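Long-range contact in molybdopterin molybdotransferase (Pyrococcus horikoshii, PDB 1UZ5), which probably inserts molybdate into adenylyl-molybdopterin, releasing AMP and yielding the molybdenum cofactor, with magnesium as its cofactor: residues Gly302-Leu314 / Lys364-Phe378. Residues are numbered along the deposited sequence; the frame is centred on the assembly and turned at random.
Sequences GYPTSCLTNFTLL and KGSGAVTSFIDADGF
Helix 304-314 and helix 368-374 run in roughly the same direction, 38° apart with their axes 9.0 Å from each other at closest approach, and Thr305 and Phe372 have the nearest CA atoms across the contact, 5.2 Å apart. No direct hydrogen bond joins the two segments; apolar packing and a bridging water do the work. Tyr303, the N-cap of the first helix, reaches alongside Ala368, whose CB lies 3.6 Å from Tyr303 CE1. CG of Tyr303 stands anti to the backbone N (chi1 -168°), which carries the phenol toward the start of the second helix; there OH is hydrogen-bonded to a water. A second water, lying over one face of the Tyr303 ring, accepts from Thr305 N and donates to Ala368 O at 2.8 Å. Alongside, Pro304 CB rests against Phe372 CB at 3.8 Å, while Thr305 CG2 presses on the backbone of Ser371. Farther along, from the start of the strand, the side chain of Phe378 packs against Thr309, Thr312 and Leu313: Thr312 CG2 meets the ring edge at CE2, and Leu313 CD2 lies 3.6 Å from Phe378 CZ. The Phe378 ring also meets Phe349 of strand 347-354 edge-to-face. An alanine in place of Phe378 would probably open a gap beside Leu313 and Thr312 and deprive Phe349 of an aromatic partner. The contact illustrates how threonines can line an apolar interface: Thr309 OG1 bonds to Thr305 O and Thr312 OG1 to Leu308 O, so the probable molybdopterin-binding region meets the C-terminal region largely through hydrocarbon, with one water bridging the helix starts.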
ATOM      1  N   GLY A 302      26.014   0.098 -11.471  1.00 31.23           N
ATOM      2  CA  GLY A 302      26.100   1.530 -11.244  1.00 29.22           C
ATOM      3  C   GLY A 302      25.308   2.353 -12.247  1.00 29.25           C
ATOM      4  O   GLY A 302      24.944   3.493 -11.962  1.00 29.22           O
ATOM      5  N   TYR A 303      25.049   1.795 -13.427  1.00 31.51           N
ATOM      6  CA  TYR A 303      24.278   2.511 -14.442  1.00 29.79           C
ATOM      7  C   TYR A 303      22.858   2.677 -13.889  1.00 33.70           C
ATOM      8  O   TYR A 303      22.179   1.691 -13.622  1.00 31.25           O
ATOM      9  CB  TYR A 303      24.233   1.714 -15.746  1.00 30.44           C
ATOM     10  CG  TYR A 303      23.700   2.508 -16.913  1.00 29.64           C
ATOM     11  CD1 TYR A 303      24.377   3.640 -17.373  1.00 35.00           C
ATOM     12  CD2 TYR A 303      22.514   2.149 -17.548  1.00 31.86           C
ATOM     13  CE1 TYR A 303      23.888   4.396 -18.430  1.00 32.16           C
ATOM     14  CE2 TYR A 303      22.013   2.901 -18.613  1.00 31.19           C
ATOM     15  CZ  TYR A 303      22.705   4.024 -19.044  1.00 30.97           C
ATOM     16  OH  TYR A 303      22.210   4.794 -20.070  1.00 35.46           O
ATOM     17  N   PRO A 304      22.395   3.929 -13.722  1.00 35.55           N
ATOM     18  CA  PRO A 304      21.067   4.271 -13.193  1.00 32.58           C
ATOM     19  C   PRO A 304      19.878   3.370 -13.544  1.00 30.15           C
ATOM     20  O   PRO A 304      19.250   2.813 -12.647  1.00 28.09           O
ATOM     21  CB  PRO A 304      20.882   5.711 -13.661  1.00 39.11           C
ATOM     22  CG  PRO A 304      22.274   6.253 -13.515  1.00 32.14           C
ATOM     23  CD  PRO A 304      23.105   5.146 -14.152  1.00 29.65           C
ATOM     24  N   THR A 305      19.559   3.225 -14.829  1.00 26.19           N
ATOM     25  CA  THR A 305      18.429   2.381 -15.224  1.00 26.89           C
ATOM     26  C   THR A 305      18.658   0.898 -14.931  1.00 31.93           C
ATOM     27  O   THR A 305      17.702   0.142 -14.746  1.00 31.41           O
ATOM     28  CB  THR A 305      18.098   2.530 -16.725  1.00 30.86           C
ATOM     29  OG1 THR A 305      19.197   2.051 -17.507  1.00 43.49           O
ATOM     30  CG2 THR A 305      17.831   3.986 -17.071  1.00 28.17           C
ATOM     31  N   SER A 306      19.921   0.479 -14.901  1.00 28.66           N
ATOM     32  CA  SER A 306      20.253  -0.916 -14.622  1.00 32.38           C
ATOM     33  C   SER A 306      20.118  -1.177 -13.127  1.00 28.89           C
ATOM     34  O   SER A 306      19.692  -2.254 -12.708  1.00 29.09           O
ATOM     35  CB  SER A 306      21.682  -1.229 -15.077  1.00 29.79           C
ATOM     36  OG  SER A 306      21.825  -0.995 -16.466  1.00 33.93           O
ATOM     37  N   CYS A 307      20.499  -0.187 -12.330  1.00 26.32           N
ATOM     38  CA  CYS A 307      20.400  -0.277 -10.878  1.00 27.86           C
ATOM     39  C   CYS A 307      18.916  -0.356 -10.534  1.00 32.60           C
ATOM     40  O   CYS A 307      18.494  -1.164  -9.706  1.00 28.12           O
ATOM     41  CB  CYS A 307      21.005   0.973 -10.241  1.00 22.69           C
ATOM     42  SG  CYS A 307      20.886   1.073  -8.447  1.00 28.65           S
ATOM     43  N   LEU A 308      18.131   0.488 -11.197  1.00 27.74           N
ATOM     44  CA  LEU A 308      16.693   0.543 -10.978  1.00 32.69           C
ATOM     45  C   LEU A 308      16.037  -0.777 -11.370  1.00 38.98           C
ATOM     46  O   LEU A 308      15.191  -1.307 -10.645  1.00 27.25           O
ATOM     47  CB  LEU A 308      16.098   1.693 -11.793  1.00 35.58           C
ATOM     48  CG  LEU A 308      14.597   1.949 -11.689  1.00 38.33           C
ATOM     49  CD1 LEU A 308      14.193   2.106 -10.231  1.00 34.95           C
ATOM     50  CD2 LEU A 308      14.254   3.198 -12.487  1.00 42.98           C
ATOM     51  N   THR A 309      16.435  -1.305 -12.521  1.00 34.57           N
ATOM     52  CA  THR A 309      15.889  -2.564 -13.005  1.00 30.03           C
ATOM     53  C   THR A 309      16.218  -3.714 -12.066  1.00 31.61           C
ATOM     54  O   THR A 309      15.334  -4.481 -11.689  1.00 31.64           O
ATOM     55  CB  THR A 309      16.419  -2.894 -14.413  1.00 31.28           C
ATOM     56  OG1 THR A 309      15.822  -2.002 -15.359  1.00 32.47           O
ATOM     57  CG2 THR A 309      16.087  -4.332 -14.799  1.00 35.77           C
ATOM     58  N   ASN A 310      17.486  -3.836 -11.682  1.00 29.35           N
ATOM     59  CA  ASN A 310      17.883  -4.917 -10.790  1.00 29.07           C
ATOM     60  C   ASN A 310      17.287  -4.749  -9.395  1.00 36.70           C
ATOM     61  O   ASN A 310      16.997  -5.732  -8.715  1.00 27.19           O
ATOM     62  CB  ASN A 310      19.405  -5.001 -10.705  1.00 38.57           C
ATOM     63  CG  ASN A 310      20.019  -5.653 -11.931  1.00 44.25           C
ATOM     64  OD1 ASN A 310      19.736  -5.267 -13.065  1.00 47.66           O
ATOM     65  ND2 ASN A 310      20.867  -6.645 -11.707  1.00 46.32           N
ATOM     66  N   PHE A 311      17.118  -3.501  -8.970  1.00 28.78           N
ATOM     67  CA  PHE A 311      16.535  -3.209  -7.663  1.00 28.46           C
ATOM     68  C   PHE A 311      15.121  -3.786  -7.640  1.00 24.05           C
ATOM     69  O   PHE A 311      14.738  -4.510  -6.722  1.00 32.53           O
ATOM     70  CB  PHE A 311      16.486  -1.692  -7.447  1.00 29.21           C
ATOM     71  CG  PHE A 311      15.627  -1.258  -6.283  1.00 23.98           C
ATOM     72  CD1 PHE A 311      16.043  -1.467  -4.976  1.00 22.17           C
ATOM     73  CD2 PHE A 311      14.416  -0.614  -6.503  1.00 31.61           C
ATOM     74  CE1 PHE A 311      15.267  -1.036  -3.903  1.00 23.79           C
ATOM     75  CE2 PHE A 311      13.629  -0.178  -5.438  1.00 23.10           C
ATOM     76  CZ  PHE A 311      14.059  -0.390  -4.135  1.00 26.45           C
ATOM     77  N   THR A 312      14.362  -3.461  -8.678  1.00 28.22           N
ATOM     78  CA  THR A 312      12.986  -3.909  -8.816  1.00 31.30           C
ATOM     79  C   THR A 312      12.851  -5.427  -8.876  1.00 40.51           C
ATOM     80  O   THR A 312      11.968  -6.012  -8.242  1.00 33.74           O
ATOM     81  CB  THR A 312      12.363  -3.309 -10.080  1.00 29.59           C
ATOM     82  OG1 THR A 312      12.392  -1.881  -9.984  1.00 34.96           O
ATOM     83  CG2 THR A 312      10.920  -3.782 -10.251  1.00 34.93           C
ATOM     84  N   LEU A 313      13.735  -6.063  -9.637  1.00 39.92           N
ATOM     85  CA  LEU A 313      13.703  -7.510  -9.801  1.00 38.73           C
ATOM     86  C   LEU A 313      14.144  -8.314  -8.588  1.00 37.39           C
ATOM     87  O   LEU A 313      13.558  -9.351  -8.284  1.00 37.53           O
ATOM     88  CB  LEU A 313      14.565  -7.918 -10.998  1.00 36.78           C
ATOM     89  CG  LEU A 313      14.007  -7.619 -12.389  1.00 46.26           C
ATOM     90  CD1 LEU A 313      15.082  -7.837 -13.440  1.00 43.53           C
ATOM     91  CD2 LEU A 313      12.806  -8.519 -12.648  1.00 38.16           C
ATOM     92  N   LEU A 314      15.161  -7.828  -7.885  1.00 30.35           N
ATOM     93  CA  LEU A 314      15.711  -8.558  -6.745  1.00 34.99           C
ATOM     94  C   LEU A 314      15.403  -8.053  -5.342  1.00 34.22           C
ATOM     95  O   LEU A 314      15.092  -8.843  -4.451  1.00 37.10           O
ATOM     96  CB  LEU A 314      17.233  -8.648  -6.889  1.00 32.65           C
ATOM     97  CG  LEU A 314      17.798  -9.143  -8.225  1.00 40.60           C
ATOM     98  CD1 LEU A 314      19.315  -9.101  -8.177  1.00 32.19           C
ATOM     99  CD2 LEU A 314      17.311 -10.555  -8.508  1.00 40.41           C
ATOM    100  N   LYS A 364      20.979   4.371 -25.320  1.00 78.89           N
ATOM    101  CA  LYS A 364      22.224   4.696 -24.631  1.00 77.06           C
ATOM    102  C   LYS A 364      22.587   6.179 -24.698  1.00 74.37           C
ATOM    103  O   LYS A 364      22.555   6.889 -23.693  1.00 72.52           O
ATOM    104  CB  LYS A 364      23.376   3.881 -25.233  1.00 78.57           C
ATOM    105  CG  LYS A 364      22.995   2.984 -26.422  1.00 79.20           C
ATOM    106  CD  LYS A 364      22.325   3.753 -27.567  1.00 83.10           C
ATOM    107  CE  LYS A 364      23.212   4.851 -28.133  1.00 84.06           C
ATOM    108  NZ  LYS A 364      22.466   5.722 -29.086  1.00 75.88           N
ATOM    109  N   GLY A 365      22.939   6.629 -25.897  1.00 69.45           N
ATOM    110  CA  GLY A 365      23.331   8.010 -26.112  1.00 70.61           C
ATOM    111  C   GLY A 365      22.488   9.083 -25.452  1.00 70.19           C
ATOM    112  O   GLY A 365      22.959  10.206 -25.265  1.00 73.93           O
ATOM    113  N   SER A 366      21.248   8.760 -25.100  1.00 65.83           N
ATOM    114  CA  SER A 366      20.377   9.740 -24.463  1.00 59.62           C
ATOM    115  C   SER A 366      20.994  10.218 -23.152  1.00 52.82           C
ATOM    116  O   SER A 366      20.640  11.279 -22.641  1.00 58.38           O
ATOM    117  CB  SER A 366      18.996   9.139 -24.195  1.00 61.39           C
ATOM    118  OG  SER A 366      19.075   8.083 -23.257  1.00 69.85           O
ATOM    119  N   GLY A 367      21.924   9.434 -22.616  1.00 36.61           N
ATOM    120  CA  GLY A 367      22.568   9.811 -21.367  1.00 42.23           C
ATOM    121  C   GLY A 367      22.078   8.997 -20.182  1.00 32.13           C
ATOM    122  O   GLY A 367      20.926   8.574 -20.146  1.00 27.43           O
ATOM    123  N   ALA A 368      22.952   8.783 -19.208  1.00 24.95           N
ATOM    124  CA  ALA A 368      22.601   8.002 -18.029  1.00 32.25           C
ATOM    125  C   ALA A 368      21.464   8.611 -17.205  1.00 30.50           C
ATOM    126  O   ALA A 368      20.533   7.910 -16.813  1.00 30.53           O
ATOM    127  CB  ALA A 368      23.830   7.812 -17.149  1.00 28.16           C
ATOM    128  N   VAL A 369      21.541   9.910 -16.942  1.00 28.48           N
ATOM    129  CA  VAL A 369      20.519  10.572 -16.141  1.00 23.97           C
ATOM    130  C   VAL A 369      19.187  10.712 -16.877  1.00 33.22           C
ATOM    131  O   VAL A 369      18.132  10.390 -16.328  1.00 27.58           O
ATOM    132  CB  VAL A 369      21.019  11.946 -15.666  1.00 27.46           C
ATOM    133  CG1 VAL A 369      19.976  12.609 -14.785  1.00 25.45           C
ATOM    134  CG2 VAL A 369      22.324  11.769 -14.889  1.00 22.32           C
ATOM    135  N   THR A 370      19.235  11.172 -18.123  1.00 27.00           N
ATOM    136  CA  THR A 370      18.026  11.334 -18.920  1.00 28.92           C
ATOM    137  C   THR A 370      17.308   9.992 -19.072  1.00 32.97           C
ATOM    138  O   THR A 370      16.079   9.935 -19.066  1.00 32.65           O
ATOM    139  CB  THR A 370      18.363  11.910 -20.322  1.00 34.71           C
ATOM    140  OG1 THR A 370      18.806  13.267 -20.183  1.00 34.13           O
ATOM    141  CG2 THR A 370      17.150  11.874 -21.233  1.00 34.93           C
ATOM    142  N   SER A 371      18.082   8.917 -19.199  1.00 25.28           N
ATOM    143  CA  SER A 371      17.516   7.577 -19.340  1.00 35.36           C
ATOM    144  C   SER A 371      16.781   7.200 -18.062  1.00 33.39           C
ATOM    145  O   SER A 371      15.698   6.612 -18.093  1.00 26.46           O
ATOM    146  CB  SER A 371      18.627   6.554 -19.606  1.00 31.80           C
ATOM    147  OG  SER A 371      19.266   6.814 -20.842  1.00 54.16           O
ATOM    148  N   PHE A 372      17.396   7.535 -16.935  1.00 32.40           N
ATOM    149  CA  PHE A 372      16.827   7.264 -15.626  1.00 30.60           C
ATOM    150  C   PHE A 372      15.490   7.993 -15.512  1.00 28.66           C
ATOM    151  O   PHE A 372      14.482   7.413 -15.106  1.00 30.36           O
ATOM    152  CB  PHE A 372      17.796   7.760 -14.554  1.00 32.04           C
ATOM    153  CG  PHE A 372      17.227   7.769 -13.165  1.00 26.63           C
ATOM    154  CD1 PHE A 372      17.141   6.597 -12.423  1.00 29.50           C
ATOM    155  CD2 PHE A 372      16.819   8.965 -12.582  1.00 21.38           C
ATOM    156  CE1 PHE A 372      16.663   6.615 -11.113  1.00 28.50           C
ATOM    157  CE2 PHE A 372      16.337   8.996 -11.270  1.00 30.27           C
ATOM    158  CZ  PHE A 372      16.263   7.814 -10.536  1.00 26.07           C
ATOM    159  N   ILE A 373      15.491   9.267 -15.885  1.00 31.75           N
ATOM    160  CA  ILE A 373      14.290  10.085 -15.831  1.00 29.34           C
ATOM    161  C   ILE A 373      13.174   9.529 -16.712  1.00 28.86           C
ATOM    162  O   ILE A 373      12.023   9.484 -16.289  1.00 31.23           O
ATOM    163  CB  ILE A 373      14.581  11.536 -16.274  1.00 33.23           C
ATOM    164  CG1 ILE A 373      15.533  12.206 -15.281  1.00 41.44           C
ATOM    165  CG2 ILE A 373      13.276  12.323 -16.385  1.00 39.33           C
ATOM    166  CD1 ILE A 373      15.012  12.245 -13.852  1.00 47.45           C
ATOM    167  N   ASP A 374      13.519   9.098 -17.923  1.00 31.04           N
ATOM    168  CA  ASP A 374      12.535   8.570 -18.874  1.00 37.89           C
ATOM    169  C   ASP A 374      12.032   7.144 -18.637  1.00 37.12           C
ATOM    170  O   ASP A 374      10.960   6.779 -19.119  1.00 38.44           O
ATOM    171  CB  ASP A 374      13.088   8.640 -20.304  1.00 37.26           C
ATOM    172  CG  ASP A 374      13.428  10.051 -20.731  1.00 47.81           C
ATOM    173  OD1 ASP A 374      12.765  11.000 -20.261  1.00 54.48           O
ATOM    174  OD2 ASP A 374      14.354  10.209 -21.552  1.00 53.23           O
ATOM    175  N   ALA A 375      12.800   6.337 -17.915  1.00 34.54           N
ATOM    176  CA  ALA A 375      12.414   4.950 -17.668  1.00 34.77           C
ATOM    177  C   ALA A 375      11.197   4.779 -16.753  1.00 37.24           C
ATOM    178  O   ALA A 375      11.276   5.005 -15.550  1.00 38.46           O
ATOM    179  CB  ALA A 375      13.602   4.180 -17.105  1.00 34.73           C
ATOM    180  N   ASP A 376      10.076   4.361 -17.331  1.00 35.00           N
ATOM    181  CA  ASP A 376       8.858   4.151 -16.557  1.00 35.68           C
ATOM    182  C   ASP A 376       8.748   2.703 -16.112  1.00 35.13           C
ATOM    183  O   ASP A 376       8.028   2.383 -15.167  1.00 39.33           O
ATOM    184  CB  ASP A 376       7.635   4.536 -17.383  1.00 37.56           C
ATOM    185  CG  ASP A 376       7.611   6.007 -17.720  1.00 47.30           C
ATOM    186  OD1 ASP A 376       7.817   6.824 -16.796  1.00 49.56           O
ATOM    187  OD2 ASP A 376       7.385   6.348 -18.900  1.00 50.57           O
ATOM    188  N   GLY A 377       9.476   1.834 -16.803  1.00 38.58           N
ATOM    189  CA  GLY A 377       9.464   0.422 -16.478  1.00 41.54           C
ATOM    190  C   GLY A 377      10.337  -0.348 -17.448  1.00 45.50           C
ATOM    191  O   GLY A 377      11.111   0.241 -18.203  1.00 45.81           O
ATOM    192  N   PHE A 378      10.222  -1.670 -17.438  1.00 41.83           N
ATOM    193  CA  PHE A 378      11.025  -2.473 -18.343  1.00 44.10           C
ATOM    194  C   PHE A 378      10.239  -3.604 -18.983  1.00 49.12           C
ATOM    195  O   PHE A 378       9.228  -4.064 -18.445  1.00 45.66           O
ATOM    196  CB  PHE A 378      12.248  -3.041 -17.611  1.00 38.86           C
ATOM    197  CG  PHE A 378      11.911  -3.960 -16.468  1.00 43.30           C
ATOM    198  CD1 PHE A 378      11.401  -5.235 -16.703  1.00 48.80           C
ATOM    199  CD2 PHE A 378      12.115  -3.555 -15.152  1.00 47.90           C
ATOM    200  CE1 PHE A 378      11.100  -6.093 -15.643  1.00 39.34           C
ATOM    201  CE2 PHE A 378      11.818  -4.403 -14.090  1.00 42.24           C
ATOM    202  CZ  PHE A 378      11.310  -5.675 -14.337  1.00 40.96           C
TER
HETATM  203  O   HOH W   1      23.963   6.465 -21.741  1.00 45.24           O
HETATM  204  O   HOH W   2      20.619   5.113 -16.781  1.00 34.92           O